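Putative surface-anchored fimbrial subunit (Corynebacterium diphtheriae, PDB 3HR6) forms the shaft of a cell-wall-attached pilus as its major pilin, built of tandem Ig-like modules that probably carry stabilising isopeptide bonds. Local coordinates at residues A8-M13 and D134-P139; A97-V102 and V119-T124; G307-E312 and S365-G370; T327-R332 and V395-A400. All blocks are in the same frame, centred on the assembly; numbering follows the deposited sequence. Where two conformers were deposited one is given.

Overall arrangement
Interactions 1 and 2 share one sheet of the N-terminal module: strands 131-143 and 117-124 are neighbours in it, and V137 and V135 of the first contact pack against V119 of the second. Interactions 3 and 4 lie on the opposite side of the chain's centre, with about 33 Å between the nearest atoms of interactions 1 and 3. There 307-312 with 365-370 and 327-332 with 395-400 belong to two different sheets, joined where I309 and I367 meet L330 and I311 meets F328. Interactions 1, 2 and 3 are largely buried, although interaction 1 has an exposed aromatic margin; interaction 4 is partly buried, with a bulged outer face of mixed polar and apolar character. Only interaction 1 pairs parallel strands.

Interaction 1 (A8-M13 and D134-P139); sequences AVHALM and DVHVYP
In H10 and H136 chi1 (-54° and -65°) sets CG anti to the carbonyl carbon and beside the backbone N, next to a parallel beta ladder of the N-terminal pilin domain. From there the imidazoles meet rim to rim, with their planes 10° apart. H10 NE2 and H136 ND1 are hydrogen-bonded at 2.8 Å. Since ND1 of H10 is bonded to the G87 carbonyl oxygen, both nitrogens of this buried ring have partners.

Y138 completes an aromatic cluster. Its ring runs beside that of H10 and points the same way; the planes are near parallel but slid apart, so overlap is slight, and the closest atoms are H10 CD2 and Y138 CE1 at 3.3 Å. L12 approaches the other end of the tyrosine, placing CD2 3.9 Å from Y138 CB.

The ladder beneath is documented by A8 N to V135 O at 2.7 Å, V137 N to A8 O and H10 N to V137 O. Two residues on, L12 N bonds the carbonyl oxygen of P139 itself at 2.9 Å, continuing the series. The methyl of A8 comes obliquely to the H136 ring, CB being 3.3 Å from ND1.

On the opposite face, towards F39 of strand 38-44 and F117 of strand 117-124, V9 fills the inner side of the sheet. Its CG2 meets V137 CG2, while CG1, anti to the backbone N, lies 3.8 Å from P139 CG.

Interaction 2 (A97-V102 and V119-T124); sequences ALYLVV and VAAPQT
V101 overlaps V119 through one methyl branch each, CG2 to CG2 at 3.9 Å, at the inner side of an antiparallel pair in the N-terminal pilin domain, where strand 97-103 runs beside strand 117-124. The short axes approach to 4.7 Å with their directions 144° apart, evidence of a marked twist. In both valines CG2 is anti to the carbonyl carbon, and the two side chains meet at a slant. V9 and F39 add to the packing round V101, and V135 and V137 to that round V119.

Two hydrogen-bonded pairs hold the ladder. A97 and A121 exchange N-H and C=O in both directions, and Y99 and V119 do the same with shorter bonds, Y99 N to V119 O measuring 2.8 Å. Between them L98 and A120 form a non-hydrogen-bonded pair with CA atoms 4.5 Å apart; L98 CD1 reaches A120 CB at 4.4 Å on the face lined by L49.

On the other face the Y99 ring presents its edge, in plane, to V119 O, while CD2 approaches A121 CB. Its hydroxyl is engaged by T95 O and R43 NH2. Past A121 a cis peptide precedes P122 and the chain turns aside; the Q123 side chain reaches back, so that NE2 donates to A120 O at 2.8 Å, on a lone pair in the carbonyl plane.

Interaction 3 (G307-E312 and S365-G370); sequences GQITIE and SGIHLG
G307 and I367 supply the backbone bonds of this contact, a hydrogen-bonded antiparallel pair between strands 302-315 and 361-375 in the C-terminal part of the pilin, a chain of tandem Ig-like modules. G307 N reaches I367 O at 2.8 Å, and I367 N returns to G307 O at 3.1 Å. The N-to-C directions are 130° apart, well short of antiparallel, and within these two segments one pair is bridged; I309 resumes the pairing with L364. Next to the bridge G366 has phi 74°, a positive value readily adopted by glycine, and S365 comes opposite Q308.

The polar side-chain contact is S365 OG, in the conformer given, donating to Q308 OE1 over 2.8 Å, with the hydroxyl tilted 26° from the amide plane. Q308 extends to it with CG anti to the backbone N. The same OE1 accepts from Q263 NE2, while Q308 NE2 bonds E425 OE2.

Apolar contact falls on the opposite side. I309 CD1 and I367 CD1 touch at 3.7 Å, their side chains crossing at a slant and facing L330. L369 CD1 lies 3.9 Å from G307 N, close over a residue with no side chain.

The amide of Q308, gripped at its oxygen by Q263 and at its nitrogen by E425, should therefore have its rotation fixed, while the isoleucine side chains contribute apolar contact on the inner face.

Interaction 4 (T327-R332 and V395-A400); sequences TFQLHR and VETATA
This is a partly buried antiparallel strand pairing in the C-terminal part of the pilin, set between 327-333 and 391-398, with F328 and E396 on its inner face. The E396 chain passes at a slant over the F328 ring. With CG anti to the backbone N (chi1 -171°), E396 CG reaches to 4.3 Å from the F328 ring centroid, 28° off the normal, in an off-centre CH-pi contact. Beyond it, OE2 lies 3.5 Å from F328 CZ, while OE1 accepts from L406 N; I311 packs on the phenylalanine.

Q329 and V395 form a regular pair, each N donating to the other's O at 2.9 Å. Further along, the register slips by one residue in a classic beta bulge, as T397 and A398 both face T327. T327 O takes T397 N at 2.8 Å and, weakly, A398 N at 3.5 Å, whereas T327 N bonds A398 O.

The outer face is mixed. The T397 and Q329 side chains cross at about a right angle, T397 CG2 lying 3.6 Å from Q329 OE1; Q329 NE2 is bonded to Q352 O. V395 CG2 meets H331 CD2 at 3.6 Å, with H331 ND1 bonded to D343 OD2.

Interaction 1 (A8-M13 and D134-P139)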
loop_
_atom_site.group_PDB
_atom_site.type_symbol
_atom_site.label_atom_id
_atom_site.label_comp_id
_atom_site.label_asym_id
_atom_site.label_seq_id
_atom_site.Cartn_x
_atom_site.Cartn_y
_atom_site.Cartn_z
ATOM N N ALA A 8 27.379 20.820 4.518
ATOM C CA ALA A 8 26.737 20.246 3.352
ATOM C C ALA A 8 26.550 18.759 3.631
ATOM O O ALA A 8 27.552 18.008 3.732
ATOM C CB ALA A 8 27.624 20.455 2.149
ATOM N N VAL A 9 25.295 18.337 3.773
ATOM C CA VAL A 9 24.975 16.933 4.003
ATOM C C VAL A 9 24.660 16.264 2.668
ATOM O O VAL A 9 23.697 16.615 2.002
ATOM C CB VAL A 9 23.758 16.744 4.949
ATOM C CG1 VAL A 9 23.545 15.276 5.224
ATOM C CG2 VAL A 9 23.937 17.511 6.253
ATOM N N HIS A 10 25.442 15.234 2.349
ATOM C CA HIS A 10 25.202 14.383 1.191
ATOM C C HIS A 10 24.692 13.015 1.640
ATOM O O HIS A 10 25.401 12.258 2.298
ATOM C CB HIS A 10 26.506 14.219 0.410
ATOM C CG HIS A 10 27.166 15.503 0.033
ATOM N ND1 HIS A 10 26.736 16.278 -1.024
ATOM C CD2 HIS A 10 28.206 16.167 0.586
ATOM C CE1 HIS A 10 27.508 17.345 -1.123
ATOM N NE2 HIS A 10 28.406 17.304 -0.156
ATOM N N ALA A 11 23.482 12.662 1.235
ATOM C CA ALA A 11 22.850 11.458 1.677
ATOM C C ALA A 11 23.201 10.350 0.719
ATOM O O ALA A 11 22.738 10.341 -0.408
ATOM C CB ALA A 11 21.337 11.668 1.716
ATOM N N LEU A 12 24.055 9.432 1.157
ATOM C CA LEU A 12 24.525 8.340 0.308
ATOM C C LEU A 12 23.721 7.075 0.525
ATOM O O LEU A 12 23.461 6.682 1.679
ATOM C CB LEU A 12 25.986 8.058 0.651
ATOM C CG LEU A 12 26.979 8.907 -0.125
ATOM C CD1 LEU A 12 26.588 10.365 -0.300
ATOM C CD2 LEU A 12 28.398 8.695 0.412
ATOM N N MET A 13 23.334 6.419 -0.561
ATOM C CA MET A 13 22.683 5.115 -0.483
ATOM C C MET A 13 23.731 4.008 -0.556
ATOM O O MET A 13 24.412 3.860 -1.583
ATOM C CB MET A 13 21.681 4.961 -1.636
ATOM C CG MET A 13 21.095 3.572 -1.736
ATOM S SD MET A 13 19.753 3.437 -2.903
ATOM C CE MET A 13 20.589 3.924 -4.431
ATOM N N ASP A 134 33.516 25.462 4.919
ATOM C CA ASP A 134 32.437 24.736 4.272
ATOM C C ASP A 134 32.705 23.233 4.361
ATOM O O ASP A 134 33.500 22.642 3.595
ATOM C CB ASP A 134 32.249 25.267 2.857
ATOM C CG ASP A 134 32.042 26.801 2.849
ATOM O OD1 ASP A 134 31.017 27.288 3.391
ATOM O OD2 ASP A 134 32.921 27.521 2.354
ATOM N N VAL A 135 32.031 22.624 5.333
ATOM C CA VAL A 135 32.219 21.227 5.665
ATOM C C VAL A 135 31.232 20.364 4.878
ATOM O O VAL A 135 30.117 20.811 4.566
ATOM C CB VAL A 135 32.085 21.024 7.183
ATOM C CG1 VAL A 135 32.085 19.531 7.567
ATOM C CG2 VAL A 135 33.232 21.783 7.878
ATOM N N HIS A 136 31.684 19.157 4.527
ATOM C CA HIS A 136 30.866 18.130 3.843
ATOM C C HIS A 136 30.855 16.821 4.627
ATOM O O HIS A 136 31.917 16.359 5.099
ATOM C CB HIS A 136 31.444 17.865 2.458
ATOM C CG HIS A 136 31.354 19.041 1.548
ATOM N ND1 HIS A 136 30.284 19.245 0.708
ATOM C CD2 HIS A 136 32.161 20.115 1.398
ATOM C CE1 HIS A 136 30.460 20.375 0.043
ATOM N NE2 HIS A 136 31.585 20.925 0.448
ATOM N N VAL A 137 29.663 16.235 4.748
ATOM C CA VAL A 137 29.469 14.968 5.444
ATOM C C VAL A 137 28.587 14.078 4.596
ATOM O O VAL A 137 27.826 14.553 3.755
ATOM C CB VAL A 137 28.874 15.145 6.845
ATOM C CG1 VAL A 137 29.841 15.967 7.687
ATOM C CG2 VAL A 137 27.526 15.826 6.765
ATOM N N TYR A 138 28.744 12.782 4.807
ATOM C CA TYR A 138 28.296 11.766 3.865
ATOM C C TYR A 138 27.631 10.571 4.593
ATOM O O TYR A 138 28.058 9.425 4.448
ATOM C CB TYR A 138 29.501 11.283 3.042
ATOM C CG TYR A 138 30.145 12.370 2.225
ATOM C CD1 TYR A 138 29.721 12.639 0.921
ATOM C CD2 TYR A 138 31.153 13.147 2.758
ATOM C CE1 TYR A 138 30.305 13.657 0.175
ATOM C CE2 TYR A 138 31.727 14.176 2.035
ATOM C CZ TYR A 138 31.295 14.426 0.746
ATOM O OH TYR A 138 31.859 15.444 0.033
ATOM N N PRO A 139 26.587 10.833 5.372
ATOM C CA PRO A 139 25.855 9.755 6.044
ATOM C C PRO A 139 25.245 8.754 5.036
ATOM O O PRO A 139 24.786 9.172 3.970
ATOM C CB PRO A 139 24.772 10.517 6.796
ATOM C CG PRO A 139 24.529 11.715 5.931
ATOM C CD PRO A 139 25.908 12.133 5.541
#

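Interaction 2 (A97-V102 and V119-T124)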
loop_
_atom_site.group_PDB
_atom_site.type_symbol
_atom_site.label_atom_id
_atom_site.label_comp_id
_atom_site.label_asym_id
_atom_site.label_seq_id
_atom_site.Cartn_x
_atom_site.Cartn_y
_atom_site.Cartn_z
ATOM N N ALA A 97 30.425 25.987 15.889
ATOM C CA ALA A 97 29.868 25.183 16.984
ATOM C C ALA A 97 30.071 23.692 16.705
ATOM O O ALA A 97 30.563 23.339 15.643
ATOM C CB ALA A 97 28.385 25.469 17.141
ATOM N N LEU A 98 29.725 22.841 17.675
ATOM C CA LEU A 98 29.549 21.404 17.444
ATOM C C LEU A 98 28.105 21.182 17.024
ATOM O O LEU A 98 27.176 21.676 17.681
ATOM C CB LEU A 98 29.860 20.577 18.708
ATOM C CG LEU A 98 29.842 19.036 18.579
ATOM C CD1 LEU A 98 30.897 18.553 17.604
ATOM C CD2 LEU A 98 30.038 18.354 19.951
ATOM N N TYR A 99 27.906 20.467 15.915
ATOM C CA TYR A 99 26.564 20.206 15.420
ATOM C C TYR A 99 26.201 18.737 15.440
ATOM O O TYR A 99 27.052 17.859 15.471
ATOM C CB TYR A 99 26.376 20.775 14.011
ATOM C CG TYR A 99 26.354 22.293 14.006
ATOM C CD1 TYR A 99 25.168 22.988 14.186
ATOM C CD2 TYR A 99 27.532 23.035 13.834
ATOM C CE1 TYR A 99 25.139 24.372 14.195
ATOM C CE2 TYR A 99 27.505 24.437 13.836
ATOM C CZ TYR A 99 26.306 25.091 14.006
ATOM O OH TYR A 99 26.239 26.480 14.039
ATOM N N LEU A 100 24.909 18.478 15.438
ATOM C CA LEU A 100 24.397 17.130 15.348
ATOM C C LEU A 100 23.437 17.080 14.163
ATOM O O LEU A 100 22.516 17.899 14.054
ATOM C CB LEU A 100 23.715 16.722 16.666
ATOM C CG LEU A 100 23.092 15.328 16.650
ATOM C CD1 LEU A 100 24.137 14.283 16.943
ATOM C CD2 LEU A 100 21.912 15.261 17.666
ATOM N N VAL A 101 23.712 16.157 13.235
ATOM C CA VAL A 101 22.912 15.993 12.037
ATOM C C VAL A 101 22.028 14.766 12.224
ATOM O O VAL A 101 22.532 13.661 12.466
ATOM C CB VAL A 101 23.810 15.821 10.767
ATOM C CG1 VAL A 101 22.985 15.394 9.554
ATOM C CG2 VAL A 101 24.594 17.109 10.484
ATOM N N VAL A 102 20.726 14.954 12.100
ATOM C CA VAL A 102 19.767 13.866 12.311
ATOM C C VAL A 102 18.988 13.629 11.028
ATOM O O VAL A 102 18.200 14.463 10.619
ATOM C CB VAL A 102 18.785 14.157 13.473
ATOM C CG1 VAL A 102 17.752 13.022 13.620
ATOM C CG2 VAL A 102 19.545 14.337 14.777
ATOM N N VAL A 119 29.146 16.780 13.900
ATOM C CA VAL A 119 29.978 17.497 12.922
ATOM C C VAL A 119 30.430 18.805 13.552
ATOM O O VAL A 119 29.604 19.627 13.916
ATOM C CB VAL A 119 29.206 17.879 11.634
ATOM C CG1 VAL A 119 30.145 18.397 10.597
ATOM C CG2 VAL A 119 28.423 16.677 11.070
ATOM N N ALA A 120 31.728 18.990 13.640
ATOM C CA ALA A 120 32.297 20.267 14.052
ATOM C C ALA A 120 32.336 21.224 12.850
ATOM O O ALA A 120 32.597 20.812 11.718
ATOM C CB ALA A 120 33.702 20.067 14.630
ATOM N N ALA A 121 32.096 22.511 13.096
ATOM C CA ALA A 121 32.289 23.512 12.056
ATOM C C ALA A 121 32.801 24.772 12.718
ATOM O O ALA A 121 32.240 25.208 13.717
ATOM C CB ALA A 121 30.993 23.760 11.268
ATOM N N PRO A 122 33.906 25.335 12.207
ATOM C CA PRO A 122 34.684 24.876 11.069
ATOM C C PRO A 122 35.543 23.660 11.430
ATOM O O PRO A 122 35.560 23.238 12.581
ATOM C CB PRO A 122 35.552 26.096 10.748
ATOM C CG PRO A 122 35.736 26.764 12.032
ATOM C CD PRO A 122 34.494 26.544 12.816
ATOM N N GLN A 123 36.248 23.112 10.446
ATOM C CA GLN A 123 37.231 22.073 10.690
ATOM C C GLN A 123 38.551 22.557 10.123
ATOM O O GLN A 123 38.598 23.589 9.466
ATOM C CB GLN A 123 36.779 20.765 10.039
ATOM C CG GLN A 123 35.520 20.251 10.692
ATOM C CD GLN A 123 35.031 18.973 10.087
ATOM O OE1 GLN A 123 35.756 18.313 9.346
ATOM N NE2 GLN A 123 33.786 18.624 10.372
ATOM N N THR A 124 39.627 21.829 10.392
ATOM C CA THR A 124 40.895 22.065 9.720
ATOM C C THR A 124 40.900 21.373 8.383
ATOM O O THR A 124 40.423 20.237 8.274
ATOM C CB THR A 124 42.085 21.581 10.584
ATOM O OG1 THR A 124 42.082 22.295 11.819
ATOM C CG2 THR A 124 43.415 21.800 9.877
#

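Interaction 3 (G307-E312 and S365-G370)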
loop_
_atom_site.group_PDB
_atom_site.type_symbol
_atom_site.label_atom_id
_atom_site.label_comp_id
_atom_site.label_asym_id
_atom_site.label_seq_id
_atom_site.Cartn_x
_atom_site.Cartn_y
_atom_site.Cartn_z
ATOM N N GLY A 307 -17.830 -4.458 -12.789
ATOM C CA GLY A 307 -18.819 -4.102 -13.809
ATOM C C GLY A 307 -20.230 -4.308 -13.318
ATOM O O GLY A 307 -20.481 -4.858 -12.256
ATOM N N GLN A 308 -21.152 -3.795 -14.088
ATOM C CA GLN A 308 -22.565 -3.750 -13.711
ATOM C C GLN A 308 -23.414 -3.907 -14.976
ATOM O O GLN A 308 -23.172 -3.250 -15.964
ATOM C CB GLN A 308 -22.842 -2.371 -13.122
ATOM C CG GLN A 308 -24.265 -2.088 -12.799
ATOM C CD GLN A 308 -24.400 -0.795 -12.038
ATOM O OE1 GLN A 308 -24.409 -0.812 -10.801
ATOM N NE2 GLN A 308 -24.502 0.330 -12.762
ATOM N N ILE A 309 -24.416 -4.773 -14.901
ATOM C CA ILE A 309 -25.326 -5.068 -16.008
ATOM C C ILE A 309 -26.662 -4.463 -15.632
ATOM O O ILE A 309 -27.151 -4.681 -14.551
ATOM C CB ILE A 309 -25.472 -6.579 -16.216
ATOM C CG1 ILE A 309 -24.152 -7.163 -16.714
ATOM C CG2 ILE A 309 -26.563 -6.868 -17.242
ATOM C CD1 ILE A 309 -24.108 -8.667 -16.600
ATOM N N THR A 310 -27.237 -3.685 -16.527
ATOM C CA THR A 310 -28.612 -3.163 -16.319
ATOM C C THR A 310 -29.555 -3.754 -17.347
ATOM O O THR A 310 -29.362 -3.586 -18.553
ATOM C CB THR A 310 -28.695 -1.623 -16.311
ATOM O OG1 THR A 310 -27.855 -1.111 -15.264
ATOM C CG2 THR A 310 -30.113 -1.162 -16.045
ATOM N N ILE A 311 -30.601 -4.434 -16.875
ATOM C CA ILE A 311 -31.601 -5.037 -17.736
ATOM C C ILE A 311 -32.701 -3.998 -17.850
ATOM O O ILE A 311 -33.084 -3.420 -16.829
ATOM C CB ILE A 311 -32.162 -6.380 -17.125
ATOM C CG1 ILE A 311 -31.069 -7.440 -16.984
ATOM C CG2 ILE A 311 -33.304 -6.955 -17.998
ATOM C CD1 ILE A 311 -31.544 -8.711 -16.254
ATOM N N GLU A 312 -33.137 -3.701 -19.081
ATOM C CA GLU A 312 -34.298 -2.828 -19.344
ATOM C C GLU A 312 -35.334 -3.691 -20.026
ATOM O O GLU A 312 -35.239 -3.960 -21.238
ATOM C CB GLU A 312 -33.896 -1.658 -20.232
ATOM C CG GLU A 312 -32.898 -0.792 -19.562
ATOM C CD GLU A 312 -32.646 0.528 -20.223
ATOM O OE1 GLU A 312 -33.209 0.824 -21.297
ATOM O OE2 GLU A 312 -31.843 1.275 -19.621
ATOM N N SER A 365 -25.140 -5.577 -10.008
ATOM C CA SER A 365 -23.984 -4.747 -9.651
ATOM C C SER A 365 -22.915 -5.557 -8.955
ATOM O O SER A 365 -23.185 -6.617 -8.387
ATOM C CB SER A 365 -24.376 -3.602 -8.695
ATOM O OG SER A 365 -25.493 -2.855 -9.143
ATOM N N GLY A 366 -21.700 -5.028 -8.963
ATOM C CA GLY A 366 -20.621 -5.622 -8.212
ATOM C C GLY A 366 -19.994 -6.892 -8.711
ATOM O O GLY A 366 -19.458 -7.729 -7.932
ATOM N N ILE A 367 -19.995 -7.028 -10.028
ATOM C CA ILE A 367 -19.397 -8.112 -10.716
ATOM C C ILE A 367 -17.893 -7.841 -10.804
ATOM O O ILE A 367 -17.470 -6.917 -11.509
ATOM C CB ILE A 367 -19.962 -8.300 -12.143
ATOM C CG1 ILE A 367 -21.496 -8.509 -12.123
ATOM C CG2 ILE A 367 -19.294 -9.470 -12.769
ATOM C CD1 ILE A 367 -22.200 -8.247 -13.466
ATOM N N HIS A 368 -17.098 -8.660 -10.122
ATOM C CA HIS A 368 -15.639 -8.541 -10.209
ATOM C C HIS A 368 -15.194 -9.210 -11.489
ATOM O O HIS A 368 -15.376 -10.411 -11.696
ATOM C CB HIS A 368 -14.975 -9.178 -8.989
ATOM C CG HIS A 368 -13.494 -9.336 -9.136
ATOM N ND1 HIS A 368 -12.801 -10.489 -8.777
ATOM C CD2 HIS A 368 -12.560 -8.483 -9.626
ATOM C CE1 HIS A 368 -11.517 -10.317 -9.008
ATOM N NE2 HIS A 368 -11.347 -9.125 -9.570
ATOM N N LEU A 369 -14.598 -8.443 -12.386
ATOM C CA LEU A 369 -14.207 -8.934 -13.685
ATOM C C LEU A 369 -12.789 -9.473 -13.770
ATOM O O LEU A 369 -12.523 -10.429 -14.463
ATOM C CB LEU A 369 -14.370 -7.796 -14.683
ATOM C CG LEU A 369 -15.778 -7.300 -14.848
ATOM C CD1 LEU A 369 -15.734 -6.054 -15.702
ATOM C CD2 LEU A 369 -16.648 -8.334 -15.548
ATOM N N GLY A 370 -11.886 -8.844 -13.019
ATOM C CA GLY A 370 -10.483 -9.210 -13.074
ATOM C C GLY A 370 -9.632 -8.224 -12.314
ATOM O O GLY A 370 -10.171 -7.278 -11.742
#

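Interaction 4 (T327-R332 and V395-A400)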
loop_
_atom_site.group_PDB
_atom_site.type_symbol
_atom_site.label_atom_id
_atom_site.label_comp_id
_atom_site.label_asym_id
_atom_site.label_seq_id
_atom_site.Cartn_x
_atom_site.Cartn_y
_atom_site.Cartn_z
ATOM N N THR A 327 -37.739 -12.749 -14.306
ATOM C CA THR A 327 -36.639 -13.124 -13.444
ATOM C C THR A 327 -35.508 -13.680 -14.319
ATOM O O THR A 327 -35.751 -14.419 -15.278
ATOM C CB THR A 327 -37.093 -14.170 -12.393
ATOM O OG1 THR A 327 -38.191 -13.648 -11.611
ATOM C CG2 THR A 327 -35.908 -14.637 -11.488
ATOM N N PHE A 328 -34.277 -13.266 -14.001
ATOM C CA PHE A 328 -33.074 -13.679 -14.708
ATOM C C PHE A 328 -32.038 -14.169 -13.727
ATOM O O PHE A 328 -31.997 -13.751 -12.535
ATOM C CB PHE A 328 -32.467 -12.529 -15.527
ATOM C CG PHE A 328 -33.397 -11.984 -16.562
ATOM C CD1 PHE A 328 -33.340 -12.442 -17.891
ATOM C CD2 PHE A 328 -34.360 -11.053 -16.221
ATOM C CE1 PHE A 328 -34.212 -11.975 -18.840
ATOM C CE2 PHE A 328 -35.246 -10.578 -17.161
ATOM C CZ PHE A 328 -35.173 -11.019 -18.492
ATOM N N GLN A 329 -31.255 -15.117 -14.217
ATOM C CA GLN A 329 -30.026 -15.491 -13.563
ATOM C C GLN A 329 -28.855 -15.192 -14.483
ATOM O O GLN A 329 -28.939 -15.240 -15.736
ATOM C CB GLN A 329 -30.076 -16.937 -13.088
ATOM C CG GLN A 329 -31.165 -17.201 -12.106
ATOM C CD GLN A 329 -31.070 -18.592 -11.530
ATOM O OE1 GLN A 329 -31.251 -19.575 -12.253
ATOM N NE2 GLN A 329 -30.850 -18.681 -10.226
ATOM N N LEU A 330 -27.745 -14.846 -13.847
ATOM C CA LEU A 330 -26.506 -14.546 -14.567
ATOM C C LEU A 330 -25.617 -15.795 -14.618
ATOM O O LEU A 330 -25.462 -16.499 -13.638
ATOM C CB LEU A 330 -25.793 -13.368 -13.919
ATOM C CG LEU A 330 -24.515 -12.846 -14.616
ATOM C CD1 LEU A 330 -24.844 -12.229 -15.967
ATOM C CD2 LEU A 330 -23.794 -11.837 -13.683
ATOM N N HIS A 331 -25.055 -16.044 -15.792
ATOM C CA HIS A 331 -24.320 -17.248 -16.104
ATOM C C HIS A 331 -23.132 -16.890 -16.961
ATOM O O HIS A 331 -22.970 -15.749 -17.369
ATOM C CB HIS A 331 -25.200 -18.208 -16.892
ATOM C CG HIS A 331 -26.158 -18.992 -16.049
ATOM N ND1 HIS A 331 -25.761 -20.084 -15.305
ATOM C CD2 HIS A 331 -27.493 -18.870 -15.861
ATOM C CE1 HIS A 331 -26.816 -20.612 -14.708
ATOM N NE2 HIS A 331 -27.881 -19.889 -15.019
ATOM N N ARG A 332 -22.299 -17.882 -17.224
ATOM C CA ARG A 332 -21.233 -17.833 -18.188
ATOM C C ARG A 332 -21.597 -18.758 -19.359
ATOM O O ARG A 332 -22.214 -19.815 -19.153
ATOM C CB ARG A 332 -19.911 -18.297 -17.587
ATOM C CG ARG A 332 -19.405 -17.419 -16.442
ATOM C CD ARG A 332 -18.928 -16.095 -16.960
ATOM N NE ARG A 332 -17.766 -16.201 -17.823
ATOM C CZ ARG A 332 -17.105 -15.193 -18.394
ATOM N NH1 ARG A 332 -17.502 -13.933 -18.188
ATOM N NH2 ARG A 332 -16.049 -15.463 -19.176
ATOM N N VAL A 395 -30.084 -15.824 -18.292
ATOM C CA VAL A 395 -31.134 -16.811 -18.562
ATOM C C VAL A 395 -32.397 -16.320 -17.888
ATOM O O VAL A 395 -32.431 -16.062 -16.673
ATOM C CB VAL A 395 -30.762 -18.211 -18.023
ATOM C CG1 VAL A 395 -32.003 -19.165 -18.069
ATOM C CG2 VAL A 395 -29.590 -18.795 -18.779
ATOM N N GLU A 396 -33.464 -16.201 -18.679
ATOM C CA GLU A 396 -34.756 -15.832 -18.147
ATOM C C GLU A 396 -35.436 -17.047 -17.545
ATOM O O GLU A 396 -35.756 -17.995 -18.272
ATOM C CB GLU A 396 -35.652 -15.247 -19.227
ATOM C CG GLU A 396 -36.917 -14.665 -18.647
ATOM C CD GLU A 396 -37.750 -13.948 -19.659
ATOM O OE1 GLU A 396 -38.092 -14.530 -20.706
ATOM O OE2 GLU A 396 -38.110 -12.806 -19.359
ATOM N N THR A 397 -35.645 -17.032 -16.233
ATOM C CA THR A 397 -36.226 -18.193 -15.527
ATOM C C THR A 397 -37.725 -18.058 -15.266
ATOM O O THR A 397 -38.389 -19.052 -14.995
ATOM C CB THR A 397 -35.531 -18.457 -14.191
ATOM O OG1 THR A 397 -35.667 -17.316 -13.340
ATOM C CG2 THR A 397 -34.064 -18.845 -14.371
ATOM N N ALA A 398 -38.257 -16.842 -15.352
ATOM C CA ALA A 398 -39.676 -16.604 -15.204
ATOM C C ALA A 398 -40.039 -15.348 -15.975
ATOM O O ALA A 398 -39.187 -14.480 -16.234
ATOM C CB ALA A 398 -40.055 -16.497 -13.733
ATOM N N THR A 399 -41.292 -15.299 -16.391
ATOM C CA THR A 399 -41.814 -14.137 -17.065
ATOM C C THR A 399 -43.258 -13.880 -16.641
ATOM O O THR A 399 -43.725 -14.447 -15.663
ATOM C CB THR A 399 -41.648 -14.331 -18.563
ATOM O OG1 THR A 399 -41.900 -13.097 -19.246
ATOM C CG2 THR A 399 -42.573 -15.461 -19.062
ATOM N N ALA A 400 -43.938 -12.982 -17.338
ATOM C CA ALA A 400 -45.282 -12.582 -16.960
ATOM C C ALA A 400 -46.300 -13.588 -17.491
ATOM O O ALA A 400 -45.987 -14.366 -18.385
ATOM C CB ALA A 400 -45.568 -11.199 -17.483
#